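PDB 1LRZ: aminoacyltransferase FemA from Staphylococcus aureus, which catalyses the addition of glycines 2 and 3 to the pentaglycine interpeptide bridge of staphylococcal peptidoglycan, taking glycine from glycyl-tRNA. Local coordinates for residues S21-T26 with E324-A329; L34-E39 with Y226-Y231; Y69-R74 with V152-Y157. All blocks are in the same frame, centred on the assembly; numbering follows the deposited sequence.

Contact 1 (S21-T26 with E324-A329); sequences SHFTQT and EVVYYA
The phenyl ring of Phe23 reaches across to strand 325-332 and overlaps Val326 and Tyr328. CD1 of Phe23 lies 4.2 Å from CG2 of Val326, while the far end of the ring, CZ of Phe23, comes to 4.2 Å from CD1 of Tyr328. Both approaches are oblique and purely apolar; no hydrogen bond joins the two segments. Phe23 places its ring between the carbonyl carbon and the backbone N (chi1 60°), and on one face it carries the imidazole of its neighbour, with CE1 of His22 3.4 Å above the Phe23 ring plane and displaced toward the rim. That imidazole is itself held in rotation: ND1 of His22 donates to OG1 of Thr24 at 2.7 Å, nearly straight at 168° and in the ring plane, and NE2 of His22 is hydrogen-bonded to OH of Tyr364. Residues His22 to Gln25 form a type I beta turn, closed by Gln25 N to His22 O at 2.8 Å, in the loop that links helices 8-16 and 27-35. Strand 325-332 belongs to the large mixed sheet, between strands 310-320 and 360-365, consistent with the acetyltransferase-like fold of the FemABX family, and Tyr328 with Ala329 makes a classic beta bulge opposite Phe317. The loop thus sets an aromatic side chain against this sheet, where Phe319 and Tyr364 also touch Phe23. Just past the turn, OG1 of Thr26 donates to O of Phe23 at 2.9 Å, and Thr26 is the N-cap of helix 27-35, its hydroxyl also meeting the backbone N of His29.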
loop_
_atom_site.group_PDB
_atom_site.type_symbol
_atom_site.label_atom_id
_atom_site.label_comp_id
_atom_site.label_asym_id
_atom_site.label_seq_id
_atom_site.Cartn_x
_atom_site.Cartn_y
_atom_site.Cartn_z
ATOM N N SER A 21 10.677 2.515 -8.467
ATOM C CA SER A 21 10.231 3.786 -9.008
ATOM C C SER A 21 8.960 3.984 -8.186
ATOM O O SER A 21 7.982 3.270 -8.368
ATOM C CB SER A 21 9.914 3.672 -10.502
ATOM O OG SER A 21 9.161 2.501 -10.771
ATOM N N HIS A 22 9.001 4.927 -7.255
ATOM C CA HIS A 22 7.874 5.206 -6.351
ATOM C C HIS A 22 6.658 5.757 -7.094
ATOM O O HIS A 22 6.803 6.318 -8.186
ATOM C CB HIS A 22 8.333 6.210 -5.288
ATOM C CG HIS A 22 7.494 6.222 -4.050
ATOM N ND1 HIS A 22 6.895 7.369 -3.573
ATOM C CD2 HIS A 22 7.226 5.251 -3.141
ATOM C CE1 HIS A 22 6.301 7.107 -2.420
ATOM N NE2 HIS A 22 6.487 5.829 -2.135
ATOM N N PHE A 23 5.469 5.628 -6.498
ATOM C CA PHE A 23 4.256 6.110 -7.150
ATOM C C PHE A 23 4.272 7.631 -7.309
ATOM O O PHE A 23 3.470 8.177 -8.059
ATOM C CB PHE A 23 2.978 5.660 -6.405
ATOM C CG PHE A 23 2.881 6.143 -4.975
ATOM C CD1 PHE A 23 3.274 5.321 -3.917
ATOM C CD2 PHE A 23 2.388 7.412 -4.690
ATOM C CE1 PHE A 23 3.174 5.756 -2.593
ATOM C CE2 PHE A 23 2.284 7.860 -3.364
ATOM C CZ PHE A 23 2.679 7.028 -2.316
ATOM N N THR A 24 5.182 8.306 -6.601
ATOM C CA THR A 24 5.323 9.763 -6.721
ATOM C C THR A 24 6.206 10.128 -7.931
ATOM O O THR A 24 6.293 11.295 -8.316
ATOM C CB THR A 24 5.955 10.386 -5.451
ATOM O OG1 THR A 24 7.074 9.586 -5.045
ATOM C CG2 THR A 24 4.931 10.461 -4.315
ATOM N N GLN A 25 6.875 9.134 -8.517
ATOM C CA GLN A 25 7.727 9.366 -9.692
ATOM C C GLN A 25 6.924 8.946 -10.925
ATOM O O GLN A 25 7.351 8.089 -11.704
ATOM C CB GLN A 25 9.027 8.547 -9.591
ATOM C CG GLN A 25 9.989 9.057 -8.499
ATOM C CD GLN A 25 10.453 10.503 -8.737
ATOM O OE1 GLN A 25 10.493 11.331 -7.811
ATOM N NE2 GLN A 25 10.816 10.802 -9.972
ATOM N N THR A 26 5.758 9.566 -11.092
ATOM C CA THR A 26 4.850 9.249 -12.201
ATOM C C THR A 26 4.275 10.507 -12.852
ATOM O O THR A 26 4.322 11.602 -12.288
ATOM C CB THR A 26 3.638 8.425 -11.704
ATOM O OG1 THR A 26 2.923 9.198 -10.729
ATOM C CG2 THR A 26 4.086 7.116 -11.067
ATOM N N GLU A 324 4.880 -2.067 -8.130
ATOM C CA GLU A 324 4.225 -2.598 -6.938
ATOM C C GLU A 324 2.827 -2.048 -6.723
ATOM O O GLU A 324 2.430 -1.026 -7.304
ATOM C CB GLU A 324 5.058 -2.228 -5.706
ATOM C CG GLU A 324 5.210 -0.692 -5.579
ATOM C CD GLU A 324 6.012 -0.225 -4.361
ATOM O OE1 GLU A 324 6.379 0.970 -4.334
ATOM O OE2 GLU A 324 6.268 -1.027 -3.434
ATOM N N VAL A 325 2.089 -2.741 -5.866
ATOM C CA VAL A 325 0.769 -2.308 -5.458
ATOM C C VAL A 325 1.058 -1.805 -4.035
ATOM O O VAL A 325 1.756 -2.479 -3.265
ATOM C CB VAL A 325 -0.233 -3.479 -5.408
ATOM C CG1 VAL A 325 -1.479 -3.068 -4.627
ATOM C CG2 VAL A 325 -0.628 -3.869 -6.832
ATOM N N VAL A 326 0.556 -0.620 -3.697
ATOM C CA VAL A 326 0.794 -0.057 -2.379
ATOM C C VAL A 326 -0.486 0.134 -1.590
ATOM O O VAL A 326 -1.429 0.760 -2.076
ATOM C CB VAL A 326 1.482 1.334 -2.469
ATOM C CG1 VAL A 326 1.601 1.950 -1.064
ATOM C CG2 VAL A 326 2.868 1.208 -3.099
ATOM N N TYR A 327 -0.520 -0.426 -0.386
ATOM C CA TYR A 327 -1.653 -0.247 0.521
ATOM C C TYR A 327 -1.284 1.050 1.266
ATOM O O TYR A 327 -0.551 1.028 2.259
ATOM C CB TYR A 327 -1.733 -1.413 1.501
ATOM C CG TYR A 327 -2.696 -1.197 2.643
ATOM C CD1 TYR A 327 -3.987 -0.718 2.414
ATOM C CD2 TYR A 327 -2.331 -1.510 3.953
ATOM C CE1 TYR A 327 -4.892 -0.555 3.459
ATOM C CE2 TYR A 327 -3.232 -1.353 5.010
ATOM C CZ TYR A 327 -4.507 -0.874 4.756
ATOM O OH TYR A 327 -5.395 -0.709 5.797
ATOM N N TYR A 328 -1.778 2.178 0.766
ATOM C CA TYR A 328 -1.445 3.471 1.343
ATOM C C TYR A 328 -2.160 3.827 2.642
ATOM O O TYR A 328 -1.530 4.258 3.608
ATOM C CB TYR A 328 -1.691 4.574 0.316
ATOM C CG TYR A 328 -1.233 5.929 0.798
ATOM C CD1 TYR A 328 0.126 6.218 0.929
ATOM C CD2 TYR A 328 -2.157 6.899 1.187
ATOM C CE1 TYR A 328 0.561 7.446 1.446
ATOM C CE2 TYR A 328 -1.737 8.132 1.706
ATOM C CZ TYR A 328 -0.376 8.394 1.832
ATOM O OH TYR A 328 0.036 9.599 2.358
ATOM N N ALA A 329 -3.470 3.631 2.670
ATOM C CA ALA A 329 -4.263 3.961 3.840
ATOM C C ALA A 329 -5.512 3.106 3.845
ATOM O O ALA A 329 -5.985 2.667 2.792
ATOM C CB ALA A 329 -4.643 5.438 3.804
#

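Contact 2 (L34-E39 with Y226-Y231); sequences LAEGYE and YNRLKY
Glu36 reaches Asn227 of helix 222-232 with the end of its side chain. CB does not point at the partner helix, but with CG anti to the carbonyl carbon (chi1 -61°) and the chain extended beyond it, the carboxylate is carried across; CG of Glu36 comes only to 4.2 Å from ND2 of Asn227. CD of Glu36 comes to 4.0 Å from ND2 of Asn227. At the tip, OE2 of Glu36 accepts a hydrogen bond from ND2 of Asn227 at 3.1 Å. It uses the anti lone pair; the hydrogen bond is bent, with an N-H...O angle of 136°, OE2 lying out of the amide plane, and the carboxylate of Glu36 and the amide of Asn227 stand 74° apart. A water donates to OE2 of Glu36 at 2.7 Å and accepts from NH1 of Arg228, lying at the guanidinium edge. Beside this polar cluster, CB of Ala35 lies 3.2 Å from OH of Tyr231, a tight approach; that hydroxyl accepts a hydrogen bond from NZ of Lys230. Helix 27-35 ends here in a Schellman motif with Gly37 as C-prime residue, and this C-terminal end faces helix 222-232. With OE2 of Glu36 and NH1 of Arg228 4.3 Å apart, beyond a salt bridge, the opposite charges are coupled through water, their attraction probably moderated by solvent.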
loop_
_atom_site.group_PDB
_atom_site.type_symbol
_atom_site.label_atom_id
_atom_site.label_comp_id
_atom_site.label_asym_id
_atom_site.label_seq_id
_atom_site.Cartn_x
_atom_site.Cartn_y
_atom_site.Cartn_z
ATOM N N LEU A 34 1.444 19.962 -10.349
ATOM C CA LEU A 34 1.246 21.129 -11.203
ATOM C C LEU A 34 -0.121 21.727 -10.889
ATOM O O LEU A 34 -0.259 22.938 -10.737
ATOM C CB LEU A 34 1.300 20.743 -12.686
ATOM C CG LEU A 34 2.689 20.527 -13.297
ATOM C CD1 LEU A 34 2.557 20.133 -14.763
ATOM C CD2 LEU A 34 3.514 21.810 -13.154
ATOM N N ALA A 35 -1.123 20.860 -10.787
ATOM C CA ALA A 35 -2.479 21.291 -10.491
ATOM C C ALA A 35 -2.552 21.990 -9.137
ATOM O O ALA A 35 -3.302 22.948 -8.974
ATOM C CB ALA A 35 -3.423 20.095 -10.516
ATOM N N GLU A 36 -1.778 21.519 -8.166
ATOM C CA GLU A 36 -1.795 22.137 -6.852
ATOM C C GLU A 36 -0.922 23.388 -6.814
ATOM O O GLU A 36 -0.718 23.974 -5.757
ATOM C CB GLU A 36 -1.360 21.138 -5.776
ATOM C CG GLU A 36 -2.285 19.923 -5.688
ATOM C CD GLU A 36 -1.956 18.992 -4.528
ATOM O OE1 GLU A 36 -0.760 18.849 -4.195
ATOM O OE2 GLU A 36 -2.895 18.388 -3.959
ATOM N N GLY A 37 -0.404 23.790 -7.968
ATOM C CA GLY A 37 0.399 25.001 -8.027
ATOM C C GLY A 37 1.870 24.928 -7.663
ATOM O O GLY A 37 2.514 25.965 -7.478
ATOM N N TYR A 38 2.423 23.726 -7.553
ATOM C CA TYR A 38 3.842 23.619 -7.225
ATOM C C TYR A 38 4.705 23.846 -8.457
ATOM O O TYR A 38 4.309 23.506 -9.574
ATOM C CB TYR A 38 4.199 22.227 -6.680
ATOM C CG TYR A 38 3.671 21.923 -5.304
ATOM C CD1 TYR A 38 2.367 21.478 -5.123
ATOM C CD2 TYR A 38 4.474 22.097 -4.182
ATOM C CE1 TYR A 38 1.867 21.214 -3.855
ATOM C CE2 TYR A 38 3.991 21.836 -2.906
ATOM C CZ TYR A 38 2.682 21.395 -2.749
ATOM O OH TYR A 38 2.186 21.145 -1.488
ATOM N N GLU A 39 5.880 24.429 -8.247
ATOM C CA GLU A 39 6.829 24.590 -9.328
ATOM C C GLU A 39 7.309 23.140 -9.469
ATOM O O GLU A 39 7.808 22.552 -8.501
ATOM C CB GLU A 39 7.996 25.477 -8.905
ATOM C CG GLU A 39 9.016 25.692 -10.019
ATOM C CD GLU A 39 10.160 26.588 -9.594
ATOM O OE1 GLU A 39 9.879 27.601 -8.911
ATOM O OE2 GLU A 39 11.331 26.291 -9.940
ATOM N N TYR A 226 -9.130 13.120 -2.849
ATOM C CA TYR A 226 -9.849 13.487 -4.053
ATOM C C TYR A 226 -8.870 13.750 -5.204
ATOM O O TYR A 226 -9.058 13.252 -6.321
ATOM C CB TYR A 226 -10.707 14.728 -3.795
ATOM C CG TYR A 226 -11.368 15.268 -5.042
ATOM C CD1 TYR A 226 -12.554 14.719 -5.522
ATOM C CD2 TYR A 226 -10.793 16.321 -5.758
ATOM C CE1 TYR A 226 -13.153 15.206 -6.687
ATOM C CE2 TYR A 226 -11.382 16.812 -6.922
ATOM C CZ TYR A 226 -12.562 16.250 -7.382
ATOM O OH TYR A 226 -13.147 16.718 -8.540
ATOM N N ASN A 227 -7.816 14.519 -4.935
ATOM C CA ASN A 227 -6.858 14.835 -5.992
ATOM C C ASN A 227 -6.121 13.610 -6.524
ATOM O O ASN A 227 -5.813 13.548 -7.712
ATOM C CB ASN A 227 -5.847 15.893 -5.531
ATOM C CG ASN A 227 -6.469 17.283 -5.422
ATOM O OD1 ASN A 227 -7.452 17.588 -6.106
ATOM N ND2 ASN A 227 -5.890 18.133 -4.576
ATOM N N ARG A 228 -5.847 12.640 -5.656
ATOM C CA ARG A 228 -5.154 11.427 -6.086
ATOM C C ARG A 228 -6.071 10.670 -7.052
ATOM O O ARG A 228 -5.637 10.200 -8.101
ATOM C CB ARG A 228 -4.805 10.547 -4.880
ATOM C CG ARG A 228 -3.925 11.223 -3.835
ATOM C CD ARG A 228 -2.606 11.609 -4.433
ATOM N NE ARG A 228 -1.694 12.250 -3.486
ATOM C CZ ARG A 228 -1.886 13.443 -2.930
ATOM N NH1 ARG A 228 -2.974 14.160 -3.194
ATOM N NH2 ARG A 228 -0.951 13.947 -2.144
ATOM N N LEU A 229 -7.344 10.549 -6.695
ATOM C CA LEU A 229 -8.294 9.874 -7.572
ATOM C C LEU A 229 -8.312 10.546 -8.934
ATOM O O LEU A 229 -8.210 9.888 -9.967
ATOM C CB LEU A 229 -9.708 9.932 -6.993
ATOM C CG LEU A 229 -10.094 8.924 -5.915
ATOM C CD1 LEU A 229 -11.601 9.072 -5.608
ATOM C CD2 LEU A 229 -9.811 7.511 -6.411
ATOM N N LYS A 230 -8.435 11.869 -8.922
ATOM C CA LYS A 230 -8.499 12.651 -10.151
ATOM C C LYS A 230 -7.263 12.576 -11.051
ATOM O O LYS A 230 -7.391 12.350 -12.253
ATOM C CB LYS A 230 -8.787 14.111 -9.807
ATOM C CG LYS A 230 -8.961 15.022 -11.000
ATOM C CD LYS A 230 -9.165 16.452 -10.531
ATOM C CE LYS A 230 -9.427 17.403 -11.689
ATOM N NZ LYS A 230 -9.475 18.821 -11.209
ATOM N N TYR A 231 -6.073 12.758 -10.482
ATOM C CA TYR A 231 -4.860 12.751 -11.293
ATOM C C TYR A 231 -4.142 11.420 -11.492
ATOM O O TYR A 231 -3.445 11.247 -12.489
ATOM C CB TYR A 231 -3.882 13.806 -10.773
ATOM C CG TYR A 231 -4.461 15.209 -10.822
ATOM C CD1 TYR A 231 -5.095 15.759 -9.708
ATOM C CD2 TYR A 231 -4.445 15.955 -12.006
ATOM C CE1 TYR A 231 -5.706 17.010 -9.763
ATOM C CE2 TYR A 231 -5.061 17.217 -12.077
ATOM C CZ TYR A 231 -5.692 17.730 -10.947
ATOM O OH TYR A 231 -6.347 18.941 -10.998
HETATM O O HOH W 1 -2.225 16.940 -1.781
#

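Contact 3 (Y69-R74 with V152-Y157); sequences YFYSNR and VLQIRY
The backbones stay well apart, coming nearest at Arg74 and Gln154, whose CA atoms are 8.4 Å from each other, and side chains bridge the gap. Gln154 does most of the touching from its side: its CG, anti to the carbonyl carbon (chi1 -63°), lies 3.6 Å from OH of Tyr71, and the bend at chi2 folds the amide back so that NE2 of Gln154 is 3.7 Å from the same OH of Tyr71. CB of Gln154 sits over one face of the Arg74 guanidinium, 3.8 Å from NH1 of Arg74. Tyr71 and Gln154 cross at about a right angle. The Tyr71 hydroxyl has its polar partner in Asp108, whose other carboxylate oxygen takes the backbone N-H of Arg74; one aspartate thus positions both residues. Strand 67-78, interrupted just after Tyr71, lies between strands 52-63 and 102-107 in a mixed sheet, and residues 152-156 are the loop leading into strand 157-162 of the second, larger mixed sheet, which Tyr157 begins. The contact therefore spans from one sheet to the approach of the other. Beyond Gln154, NH1 of Arg74 comes to 3.0 Å from O of Ile155, which lies near the guanidinium plane at its edge, but the angle is too poor for a hydrogen bond. On one face of the Tyr71 ring the backbone N of Asn73 lies 3.4 Å above the plane, over the ring centre.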
loop_
_atom_site.group_PDB
_atom_site.type_symbol
_atom_site.label_atom_id
_atom_site.label_comp_id
_atom_site.label_asym_id
_atom_site.label_seq_id
_atom_site.Cartn_x
_atom_site.Cartn_y
_atom_site.Cartn_z
ATOM N N TYR A 69 13.092 25.704 -1.922
ATOM C CA TYR A 69 13.340 24.433 -1.271
ATOM C C TYR A 69 13.028 23.387 -2.343
ATOM O O TYR A 69 11.892 23.301 -2.809
ATOM C CB TYR A 69 12.398 24.269 -0.076
ATOM C CG TYR A 69 12.165 22.836 0.335
ATOM C CD1 TYR A 69 13.223 22.010 0.680
ATOM C CD2 TYR A 69 10.873 22.305 0.369
ATOM C CE1 TYR A 69 13.013 20.686 1.054
ATOM C CE2 TYR A 69 10.645 20.976 0.741
ATOM C CZ TYR A 69 11.723 20.173 1.083
ATOM O OH TYR A 69 11.511 18.861 1.448
ATOM N N PHE A 70 14.041 22.634 -2.768
ATOM C CA PHE A 70 13.845 21.585 -3.773
ATOM C C PHE A 70 13.749 20.210 -3.089
ATOM O O PHE A 70 14.558 19.882 -2.212
ATOM C CB PHE A 70 14.996 21.582 -4.794
ATOM C CG PHE A 70 14.750 22.465 -5.995
ATOM C CD1 PHE A 70 14.936 23.842 -5.917
ATOM C CD2 PHE A 70 14.337 21.911 -7.211
ATOM C CE1 PHE A 70 14.712 24.663 -7.039
ATOM C CE2 PHE A 70 14.111 22.716 -8.330
ATOM C CZ PHE A 70 14.302 24.097 -8.246
ATOM N N TYR A 71 12.757 19.419 -3.506
ATOM C CA TYR A 71 12.500 18.082 -2.955
ATOM C C TYR A 71 12.450 17.035 -4.089
ATOM O O TYR A 71 11.782 17.256 -5.107
ATOM C CB TYR A 71 11.170 18.116 -2.175
ATOM C CG TYR A 71 10.709 16.771 -1.640
ATOM C CD1 TYR A 71 11.559 15.978 -0.867
ATOM C CD2 TYR A 71 9.425 16.288 -1.921
ATOM C CE1 TYR A 71 11.149 14.731 -0.394
ATOM C CE2 TYR A 71 9.003 15.044 -1.452
ATOM C CZ TYR A 71 9.869 14.271 -0.694
ATOM O OH TYR A 71 9.473 13.028 -0.261
ATOM N N SER A 72 13.152 15.907 -3.924
ATOM C CA SER A 72 13.191 14.869 -4.965
ATOM C C SER A 72 12.012 13.888 -5.023
ATOM O O SER A 72 12.004 12.976 -5.852
ATOM C CB SER A 72 14.494 14.066 -4.871
ATOM O OG SER A 72 14.513 13.262 -3.702
ATOM N N ASN A 73 11.038 14.045 -4.133
ATOM C CA ASN A 73 9.857 13.188 -4.151
ATOM C C ASN A 73 10.108 11.676 -4.264
ATOM O O ASN A 73 9.540 11.020 -5.138
ATOM C CB ASN A 73 8.935 13.618 -5.303
ATOM C CG ASN A 73 8.453 15.062 -5.164
ATOM O OD1 ASN A 73 9.202 16.014 -5.423
ATOM N ND2 ASN A 73 7.203 15.232 -4.749
ATOM N N ARG A 74 10.937 11.125 -3.380
ATOM C CA ARG A 74 11.254 9.689 -3.386
ATOM C C ARG A 74 12.086 9.247 -4.585
ATOM O O ARG A 74 12.276 8.047 -4.818
ATOM C CB ARG A 74 9.966 8.849 -3.332
ATOM C CG ARG A 74 9.460 8.558 -1.927
ATOM C CD ARG A 74 10.553 7.926 -1.112
ATOM N NE ARG A 74 10.104 7.293 0.124
ATOM C CZ ARG A 74 10.948 6.839 1.042
ATOM N NH1 ARG A 74 10.500 6.260 2.149
ATOM N NH2 ARG A 74 12.251 6.996 0.851
ATOM N N VAL A 152 7.281 15.613 8.527
ATOM C CA VAL A 152 7.803 15.933 7.201
ATOM C C VAL A 152 8.428 14.760 6.453
ATOM O O VAL A 152 8.030 14.448 5.329
ATOM C CB VAL A 152 8.870 17.046 7.286
ATOM C CG1 VAL A 152 9.338 17.426 5.890
ATOM C CG2 VAL A 152 8.303 18.248 8.014
ATOM N N LEU A 153 9.404 14.113 7.078
ATOM C CA LEU A 153 10.100 13.007 6.441
ATOM C C LEU A 153 9.243 11.772 6.187
ATOM O O LEU A 153 8.434 11.368 7.028
ATOM C CB LEU A 153 11.326 12.629 7.278
ATOM C CG LEU A 153 12.212 13.811 7.681
ATOM C CD1 LEU A 153 13.424 13.320 8.454
ATOM C CD2 LEU A 153 12.660 14.561 6.437
ATOM N N GLN A 154 9.422 11.175 5.010
ATOM C CA GLN A 154 8.700 9.957 4.657
ATOM C C GLN A 154 9.158 8.842 5.612
ATOM O O GLN A 154 10.308 8.834 6.065
ATOM C CB GLN A 154 9.014 9.546 3.206
ATOM C CG GLN A 154 8.582 10.531 2.132
ATOM C CD GLN A 154 7.119 10.926 2.267
ATOM O OE1 GLN A 154 6.246 10.072 2.428
ATOM N NE2 GLN A 154 6.844 12.224 2.191
ATOM N N ILE A 155 8.259 7.912 5.923
ATOM C CA ILE A 155 8.588 6.797 6.805
ATOM C C ILE A 155 9.666 5.951 6.119
ATOM O O ILE A 155 9.538 5.608 4.937
ATOM C CB ILE A 155 7.329 5.929 7.099
ATOM C CG1 ILE A 155 7.704 4.738 7.982
ATOM C CG2 ILE A 155 6.710 5.444 5.810
ATOM C CD1 ILE A 155 8.338 5.150 9.311
ATOM N N ARG A 156 10.723 5.629 6.863
ATOM C CA ARG A 156 11.855 4.860 6.346
ATOM C C ARG A 156 11.692 3.340 6.321
ATOM O O ARG A 156 12.584 2.641 5.836
ATOM C CB ARG A 156 13.146 5.170 7.130
ATOM C CG ARG A 156 13.887 6.446 6.767
ATOM C CD ARG A 156 15.345 6.416 7.294
ATOM N NE ARG A 156 15.427 5.884 8.654
ATOM C CZ ARG A 156 16.075 4.771 8.985
ATOM N NH1 ARG A 156 16.718 4.065 8.059
ATOM N NH2 ARG A 156 16.059 4.351 10.242
ATOM N N TYR A 157 10.577 2.825 6.828
ATOM C CA TYR A 157 10.370 1.378 6.855
ATOM C C TYR A 157 9.071 0.933 6.192
ATOM O O TYR A 157 8.016 1.519 6.432
ATOM C CB TYR A 157 10.360 0.852 8.293
ATOM C CG TYR A 157 11.595 1.155 9.112
ATOM C CD1 TYR A 157 11.810 2.429 9.656
ATOM C CD2 TYR A 157 12.536 0.161 9.371
ATOM C CE1 TYR A 157 12.943 2.699 10.447
ATOM C CE2 TYR A 157 13.663 0.419 10.155
ATOM C CZ TYR A 157 13.857 1.686 10.689
ATOM O OH TYR A 157 14.959 1.924 11.482
#

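Overall arrangement
Along the chain the first segments run in order, 21-26, 34-39 and 69-74, and their partners follow in reverse, 152-157, 226-231 and 324-329, so contact 3 lies within contact 2 and contact 2 within contact 1. The centres are 14 to 18 Å apart. Helix 27-35 joins contacts 1 and 2: the loop of contact 1 leads into it and contact 2 lies at its end. Contact 1 touches contact 3 where OG1 of Thr24 bonds to O of Asn73, and contacts 2 and 3 meet where OE2 of Glu39 packs 4.1 Å from CZ of Phe70, whereas contacts 1 and 2 do not touch. Contacts 1 and 3 join the sheet of strand 67-78 and the neighbouring loop 21-26 to the larger mixed sheet, while contact 2 adds helix 222-232 at the surface.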